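Local coordinates for aminoglycoside N(3)-acetyltransferase (Enterobacter cloacae, PDB 6NP3), which catalyses transfer of the acetyl group of acetyl-CoA to the 3-amino group of 2-deoxystreptamine aminoglycosides, and so probably confers resistance to gentamicin and related antibiotics, at residues T53-Y67 and R113-D127. Residues are numbered along the deposited sequence; the frame is centred on the assembly and turned at random. Where two conformers were deposited one is given.
Sequences TGNILAFVSWRDSPY and RSAHPDASMAAIGPD. Unlike the reference sequence in segment 113-127: Ser114 (reference Thr). With LLL ((2R,3R,4R,5R)-2-((1S,2S,3R,4S,6R)-4,6-diamino-3-((2R,3R,6S)-3-amino-6-(aminomethyl)-tetrahydro-2H-pyran-2-yloxy)-2-hydr oxycyclohexyloxy)-5-methyl-4-(methylamino)-tetrahydro-2H-pyran-3,5-diol), chain B.
Ile56 pairs with Ile124 and Ala58 with Ala122, hydrogen-bonded pairs of antiparallel strands 55-59 and 121-124 in the mixed seven-stranded sheet. Leu57 with Ala123 and Phe59 with Met121 are non-hydrogen-bonded pairs. Where 55-59 ends and 121-124 begins, Ser120 O takes both Val60 N and Ser61 N, and both segments reach the gentamicin pocket there.

Asp118 carries the contact there. Asp118 CB lies 3.6 Å from Ser65 OG. CG is anti to the backbone N (chi1 -169°), which carries the carboxylate to Ser65 and the antibiotic. Asp118 OD1 accepts Ser65 OG at 2.6 Å, on its anti side and 20° out of the carboxylate plane. Asp118 OD1 also takes N33 of the gentamicin at 2.8 Å. Asp118 OD2 accepts the gentamicin hydroxyl O23 at 2.6 Å. Asp118 OD2 also lies 3.4 Å from Tyr67 CD2, with ring and carboxylate planes 18° apart. One face of that ring covers gentamicin C23. Ser65 is thus a second-shell residue that helps to fix the rotation of the carboxylate. Glu68 and Asn208 bind the drug as well.

Ser61 OG donates to the backbone O of Asp118, with the donor tilted from the carbonyl plane. The Arg113 guanidinium meets Ser61 O at its edge through NH2, while its NH1 bonds Ala92 O. Met121 makes an oblique Met-aromatic contact with Phe59, whose other neighbours include Phe98 and Tyr141.

At the far end, Asn55 OD1 accepts Asp127 N at 2.9 Å. The side chain of Asp127, a magnesium-binding residue, lies about 3 Å from the bound magnesium ion. Asp127 OD2 takes a weak bond from Asn55 ND2 and is also hydrogen-bonded to His153 NE2.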
loop_
_atom_site.group_PDB
_atom_site.type_symbol
_atom_site.label_atom_id
_atom_site.label_comp_id
_atom_site.label_asym_id
_atom_site.label_seq_id
_atom_site.Cartn_x
_atom_site.Cartn_y
_atom_site.Cartn_z
ATOM N N THR A 53 -15.035 1.592 -15.170
ATOM C CA THR A 53 -15.609 0.868 -14.041
ATOM C C THR A 53 -14.544 0.266 -13.137
ATOM O O THR A 53 -14.887 -0.330 -12.123
ATOM C CB THR A 53 -16.534 -0.260 -14.508
ATOM O OG1 THR A 53 -15.739 -1.287 -15.128
ATOM C CG2 THR A 53 -17.560 0.217 -15.500
ATOM N N GLY A 54 -13.277 0.380 -13.490
ATOM C CA GLY A 54 -12.229 -0.172 -12.652
ATOM C C GLY A 54 -11.818 0.769 -11.536
ATOM O O GLY A 54 -12.272 1.909 -11.438
ATOM N N ASN A 55 -10.926 0.272 -10.681
ATOM C CA ASN A 55 -10.467 1.044 -9.541
ATOM C C ASN A 55 -8.972 0.814 -9.349
ATOM O O ASN A 55 -8.442 -0.264 -9.629
ATOM C CB ASN A 55 -11.187 0.649 -8.243
ATOM C CG ASN A 55 -12.671 0.918 -8.281
ATOM O OD1 ASN A 55 -13.131 2.017 -7.982
ATOM N ND2 ASN A 55 -13.434 -0.098 -8.658
ATOM N N ILE A 56 -8.314 1.833 -8.814
ATOM C CA ILE A 56 -6.912 1.777 -8.386
ATOM C C ILE A 56 -6.866 2.139 -6.908
ATOM O O ILE A 56 -7.509 3.107 -6.482
ATOM C CB ILE A 56 -6.063 2.801 -9.167
ATOM C CG1 ILE A 56 -6.103 2.469 -10.654
ATOM C CG2 ILE A 56 -4.631 2.889 -8.644
ATOM C CD1 ILE A 56 -5.508 3.460 -11.584
ATOM N N LEU A 57 -6.115 1.367 -6.129
ATOM C CA LEU A 57 -5.854 1.648 -4.722
ATOM C C LEU A 57 -4.349 1.667 -4.529
ATOM O O LEU A 57 -3.662 0.757 -4.997
ATOM C CB LEU A 57 -6.447 0.541 -3.848
ATOM C CG LEU A 57 -6.241 0.679 -2.341
ATOM C CD1 LEU A 57 -7.011 1.856 -1.853
ATOM C CD2 LEU A 57 -6.656 -0.564 -1.595
ATOM N N ALA A 58 -3.830 2.697 -3.874
ATOM C CA ALA A 58 -2.396 2.780 -3.647
ATOM C C ALA A 58 -2.118 3.109 -2.200
ATOM O O ALA A 58 -2.826 3.914 -1.602
ATOM C CB ALA A 58 -1.750 3.837 -4.551
ATOM N N PHE A 59 -1.076 2.498 -1.649
ATOM C CA PHE A 59 -0.594 2.845 -0.313
ATOM C C PHE A 59 0.352 4.039 -0.431
ATOM O O PHE A 59 1.508 3.898 -0.840
ATOM C CB PHE A 59 0.079 1.631 0.310
ATOM C CG PHE A 59 0.815 1.930 1.584
ATOM C CD1 PHE A 59 0.293 2.778 2.530
ATOM C CD2 PHE A 59 2.025 1.331 1.839
ATOM C CE1 PHE A 59 1.004 3.036 3.703
ATOM C CE2 PHE A 59 2.717 1.596 2.989
ATOM C CZ PHE A 59 2.202 2.423 3.923
ATOM N N VAL A 60 -0.143 5.225 -0.080
ATOM C CA VAL A 60 0.621 6.442 -0.334
ATOM C C VAL A 60 1.257 7.035 0.920
ATOM O O VAL A 60 2.258 7.753 0.821
ATOM C CB VAL A 60 -0.186 7.511 -1.098
ATOM C CG1 VAL A 60 -0.794 6.915 -2.373
ATOM C CG2 VAL A 60 -1.296 8.121 -0.254
ATOM N N SER A 61 0.692 6.754 2.086
ATOM C CA SER A 61 1.192 7.293 3.365
ATOM C C SER A 61 1.303 8.820 3.273
ATOM O O SER A 61 0.480 9.479 2.627
ATOM C CB SER A 61 2.460 6.553 3.722
ATOM O OG SER A 61 2.964 6.911 4.998
ATOM N N TRP A 62 2.295 9.383 3.960
ATOM C CA TRP A 62 2.405 10.825 4.166
ATOM C C TRP A 62 3.883 11.142 4.338
ATOM O O TRP A 62 4.547 10.574 5.216
ATOM C CB TRP A 62 1.642 11.212 5.424
ATOM C CG TRP A 62 1.681 12.666 5.817
ATOM C CD1 TRP A 62 1.950 13.746 5.027
ATOM C CD2 TRP A 62 1.399 13.178 7.102
ATOM N NE1 TRP A 62 1.860 14.904 5.755
ATOM C CE2 TRP A 62 1.493 14.583 7.027
ATOM C CE3 TRP A 62 1.035 12.592 8.301
ATOM C CZ2 TRP A 62 1.303 15.400 8.122
ATOM C CZ3 TRP A 62 0.826 13.408 9.388
ATOM C CH2 TRP A 62 0.955 14.799 9.290
ATOM N N ARG A 63 4.378 12.075 3.517
ATOM C CA ARG A 63 5.763 12.544 3.597
ATOM C C ARG A 63 6.163 12.920 5.015
ATOM O O ARG A 63 7.276 12.614 5.457
ATOM C CB ARG A 63 5.918 13.759 2.685
ATOM C CG ARG A 63 7.331 14.308 2.591
ATOM C CD ARG A 63 7.320 15.660 1.898
ATOM N NE ARG A 63 6.920 16.724 2.813
ATOM C CZ ARG A 63 6.848 18.008 2.482
ATOM N NH1 ARG A 63 7.122 18.393 1.248
ATOM N NH2 ARG A 63 6.482 18.905 3.382
ATOM N N ASP A 64 5.257 13.553 5.746
ATOM C CA ASP A 64 5.570 14.130 7.049
ATOM C C ASP A 64 4.911 13.360 8.192
ATOM O O ASP A 64 4.687 13.900 9.274
ATOM C CB ASP A 64 5.216 15.619 7.077
ATOM C CG ASP A 64 5.934 16.407 5.994
ATOM O OD1 ASP A 64 7.125 16.149 5.782
ATOM O OD2 ASP A 64 5.297 17.259 5.349
ATOM N N SER A 65 4.692 12.075 8.019
ATOM C CA SER A 65 4.156 11.301 9.119
ATOM C C SER A 65 5.144 11.313 10.288
ATOM O O SER A 65 6.312 10.957 10.102
ATOM C CB SER A 65 3.960 9.869 8.654
ATOM O OG SER A 65 3.616 9.096 9.778
ATOM N N PRO A 66 4.714 11.677 11.501
ATOM C CA PRO A 66 5.604 11.689 12.667
ATOM C C PRO A 66 5.724 10.324 13.350
ATOM O O PRO A 66 5.681 10.217 14.584
ATOM C CB PRO A 66 4.951 12.723 13.578
ATOM C CG PRO A 66 3.492 12.556 13.327
ATOM C CD PRO A 66 3.384 12.205 11.851
ATOM N N TYR A 67 5.907 9.280 12.538
ATOM C CA TYR A 67 5.972 7.917 13.050
ATOM C C TYR A 67 7.181 7.727 13.954
ATOM O O TYR A 67 7.044 7.383 15.132
ATOM C CB TYR A 67 5.993 6.944 11.863
ATOM C CG TYR A 67 5.910 5.494 12.227
ATOM C CD1 TYR A 67 7.060 4.748 12.473
ATOM C CD2 TYR A 67 4.689 4.856 12.295
ATOM C CE1 TYR A 67 6.979 3.395 12.793
ATOM C CE2 TYR A 67 4.596 3.517 12.614
ATOM C CZ TYR A 67 5.742 2.791 12.869
ATOM O OH TYR A 67 5.631 1.443 13.194
ATOM N N ARG A 113 -8.857 9.912 -0.583
ATOM C CA ARG A 113 -7.726 9.669 0.309
ATOM C C ARG A 113 -8.210 9.202 1.670
ATOM O O ARG A 113 -9.123 9.808 2.239
ATOM C CB ARG A 113 -6.913 10.963 0.484
ATOM C CG ARG A 113 -5.705 10.905 1.422
ATOM C CD ARG A 113 -4.476 10.738 0.621
ATOM N NE ARG A 113 -3.171 10.786 1.276
ATOM C CZ ARG A 113 -2.350 11.831 1.274
ATOM N NH1 ARG A 113 -2.719 13.010 0.749
ATOM N NH2 ARG A 113 -1.131 11.669 1.798
ATOM N N SER A 114 -7.582 8.159 2.214
ATOM C CA SER A 114 -8.011 7.659 3.511
ATOM C C SER A 114 -7.446 8.512 4.644
ATOM O O SER A 114 -6.429 9.193 4.507
ATOM C CB SER A 114 -7.665 6.188 3.685
ATOM O OG SER A 114 -6.312 6.010 4.083
ATOM N N ALA A 115 -8.102 8.402 5.787
ATOM C CA ALA A 115 -7.895 9.264 6.941
ATOM C C ALA A 115 -6.747 8.857 7.857
ATOM O O ALA A 115 -6.445 9.608 8.789
ATOM C CB ALA A 115 -9.192 9.292 7.756
ATOM N N HIS A 116 -6.167 7.686 7.696
ATOM C CA HIS A 116 -5.066 7.260 8.554
ATOM C C HIS A 116 -3.784 7.912 8.073
ATOM O O HIS A 116 -3.346 7.657 6.949
ATOM C CB HIS A 116 -4.956 5.753 8.478
ATOM C CG HIS A 116 -4.091 5.154 9.521
ATOM N ND1 HIS A 116 -2.771 5.497 9.707
ATOM C CD2 HIS A 116 -4.372 4.184 10.419
ATOM C CE1 HIS A 116 -2.283 4.756 10.684
ATOM N NE2 HIS A 116 -3.230 3.943 11.120
ATOM N N PRO A 117 -3.181 8.793 8.871
ATOM C CA PRO A 117 -2.097 9.602 8.306
ATOM C C PRO A 117 -0.883 8.794 7.898
ATOM O O PRO A 117 -0.285 9.073 6.857
ATOM C CB PRO A 117 -1.804 10.626 9.412
ATOM C CG PRO A 117 -3.057 10.744 10.150
ATOM C CD PRO A 117 -3.600 9.318 10.181
ATOM N N ASP A 118 -0.524 7.771 8.667
ATOM C CA ASP A 118 0.659 6.981 8.362
ATOM C C ASP A 118 0.375 5.886 7.347
ATOM O O ASP A 118 1.238 5.580 6.523
ATOM C CB ASP A 118 1.267 6.385 9.639
ATOM C CG ASP A 118 2.617 5.798 9.391
ATOM O OD1 ASP A 118 3.579 6.553 9.081
ATOM O OD2 ASP A 118 2.736 4.559 9.469
ATOM N N ALA A 119 -0.791 5.254 7.435
ATOM C CA ALA A 119 -1.188 4.192 6.520
ATOM C C ALA A 119 -2.028 4.690 5.347
ATOM O O ALA A 119 -2.634 3.879 4.642
ATOM C CB ALA A 119 -1.959 3.122 7.296
ATOM N N SER A 120 -1.961 5.966 5.025
ATOM C CA SER A 120 -2.944 6.541 4.132
ATOM C C SER A 120 -2.964 5.868 2.771
ATOM O O SER A 120 -1.932 5.626 2.152
ATOM C CB SER A 120 -2.669 8.027 3.960
ATOM O OG SER A 120 -3.700 8.672 3.223
ATOM N N MET A 121 -4.182 5.644 2.284
ATOM C CA MET A 121 -4.440 4.982 1.014
ATOM C C MET A 121 -5.202 5.913 0.076
ATOM O O MET A 121 -6.142 6.595 0.497
ATOM C CB MET A 121 -5.313 3.742 1.255
ATOM C CG MET A 121 -4.735 2.719 2.205
ATOM S SD MET A 121 -3.530 1.673 1.419
ATOM C CE MET A 121 -2.807 0.893 2.852
ATOM N N ALA A 122 -4.843 5.876 -1.207
ATOM C CA ALA A 122 -5.472 6.697 -2.229
ATOM C C ALA A 122 -6.213 5.779 -3.182
ATOM O O ALA A 122 -5.704 4.717 -3.525
ATOM C CB ALA A 122 -4.407 7.478 -2.987
ATOM N N ALA A 123 -7.411 6.188 -3.608
ATOM C CA ALA A 123 -8.173 5.388 -4.541
ATOM C C ALA A 123 -8.801 6.240 -5.622
ATOM O O ALA A 123 -9.341 7.322 -5.354
ATOM C CB ALA A 123 -9.293 4.613 -3.853
ATOM N N ILE A 124 -8.797 5.686 -6.826
ATOM C CA ILE A 124 -9.410 6.296 -8.002
ATOM C C ILE A 124 -10.396 5.285 -8.570
ATOM O O ILE A 124 -10.030 4.125 -8.803
ATOM C CB ILE A 124 -8.354 6.632 -9.070
ATOM C CG1 ILE A 124 -7.381 7.690 -8.553
ATOM C CG2 ILE A 124 -9.020 7.138 -10.343
ATOM C CD1 ILE A 124 -6.114 7.800 -9.297
ATOM N N GLY A 125 -11.618 5.725 -8.843
ATOM C CA GLY A 125 -12.608 4.915 -9.521
ATOM C C GLY A 125 -13.944 4.965 -8.820
ATOM O O GLY A 125 -14.093 5.595 -7.764
ATOM N N PRO A 126 -14.951 4.309 -9.392
ATOM C CA PRO A 126 -16.306 4.443 -8.845
ATOM C C PRO A 126 -16.449 3.966 -7.422
ATOM O O PRO A 126 -17.364 4.403 -6.718
ATOM C CB PRO A 126 -17.171 3.633 -9.814
ATOM C CG PRO A 126 -16.408 3.653 -11.100
ATOM C CD PRO A 126 -14.937 3.583 -10.668
ATOM N N ASP A 127 -15.605 3.042 -6.972
ATOM C CA ASP A 127 -15.707 2.493 -5.626
ATOM C C ASP A 127 -14.714 3.134 -4.668
ATOM O O ASP A 127 -14.521 2.650 -3.546
ATOM C CB ASP A 127 -15.515 0.979 -5.669
ATOM C CG ASP A 127 -16.527 0.283 -6.550
ATOM O OD1 ASP A 127 -17.719 0.618 -6.503
ATOM O OD2 ASP A 127 -16.134 -0.596 -7.337
HETATM C C11 LLL B . 10.004 -1.134 4.615
HETATM O O11 LLL B . 8.594 -1.419 4.422
HETATM C C21 LLL B . 10.680 -1.266 3.253
HETATM N N21 LLL B . 9.904 -0.473 2.305
HETATM C C31 LLL B . 10.604 -2.668 2.773
HETATM C C41 LLL B . 11.325 -3.556 3.775
HETATM C C51 LLL B . 10.670 -3.359 5.138
HETATM O O51 LLL B . 10.689 -2.008 5.507
HETATM C C61 LLL B . 11.420 -4.134 6.200
HETATM N N61 LLL B . 10.761 -3.902 7.485
HETATM C C12 LLL B . 5.238 0.363 6.249
HETATM N N12 LLL B . 4.155 0.755 7.141
HETATM C C22 LLL B . 5.176 -1.127 5.918
HETATM C C32 LLL B . 6.288 -1.423 4.931
HETATM N N32 LLL B . 6.245 -2.842 4.568
HETATM C C42 LLL B . 7.682 -1.122 5.483
HETATM C C52 LLL B . 7.732 0.331 5.959
HETATM O O52 LLL B . 8.951 0.533 6.635
HETATM C C62 LLL B . 6.593 0.676 6.898
HETATM O O62 LLL B . 6.637 2.068 7.152
HETATM C C13 LLL B . 6.633 2.491 8.517
HETATM C C23 LLL B . 5.934 3.847 8.546
HETATM O O23 LLL B . 4.662 3.698 7.949
HETATM C C33 LLL B . 6.717 4.879 7.713
HETATM N N33 LLL B . 6.090 6.212 7.844
HETATM C C43 LLL B . 8.175 4.912 8.218
HETATM O O43 LLL B . 8.146 5.494 9.506
HETATM C C53 LLL B . 8.757 3.495 8.272
HETATM O O53 LLL B . 7.969 2.617 9.041
HETATM C C83 LLL B . 9.046 5.748 7.272
HETATM C C93 LLL B . 5.799 6.791 6.515
#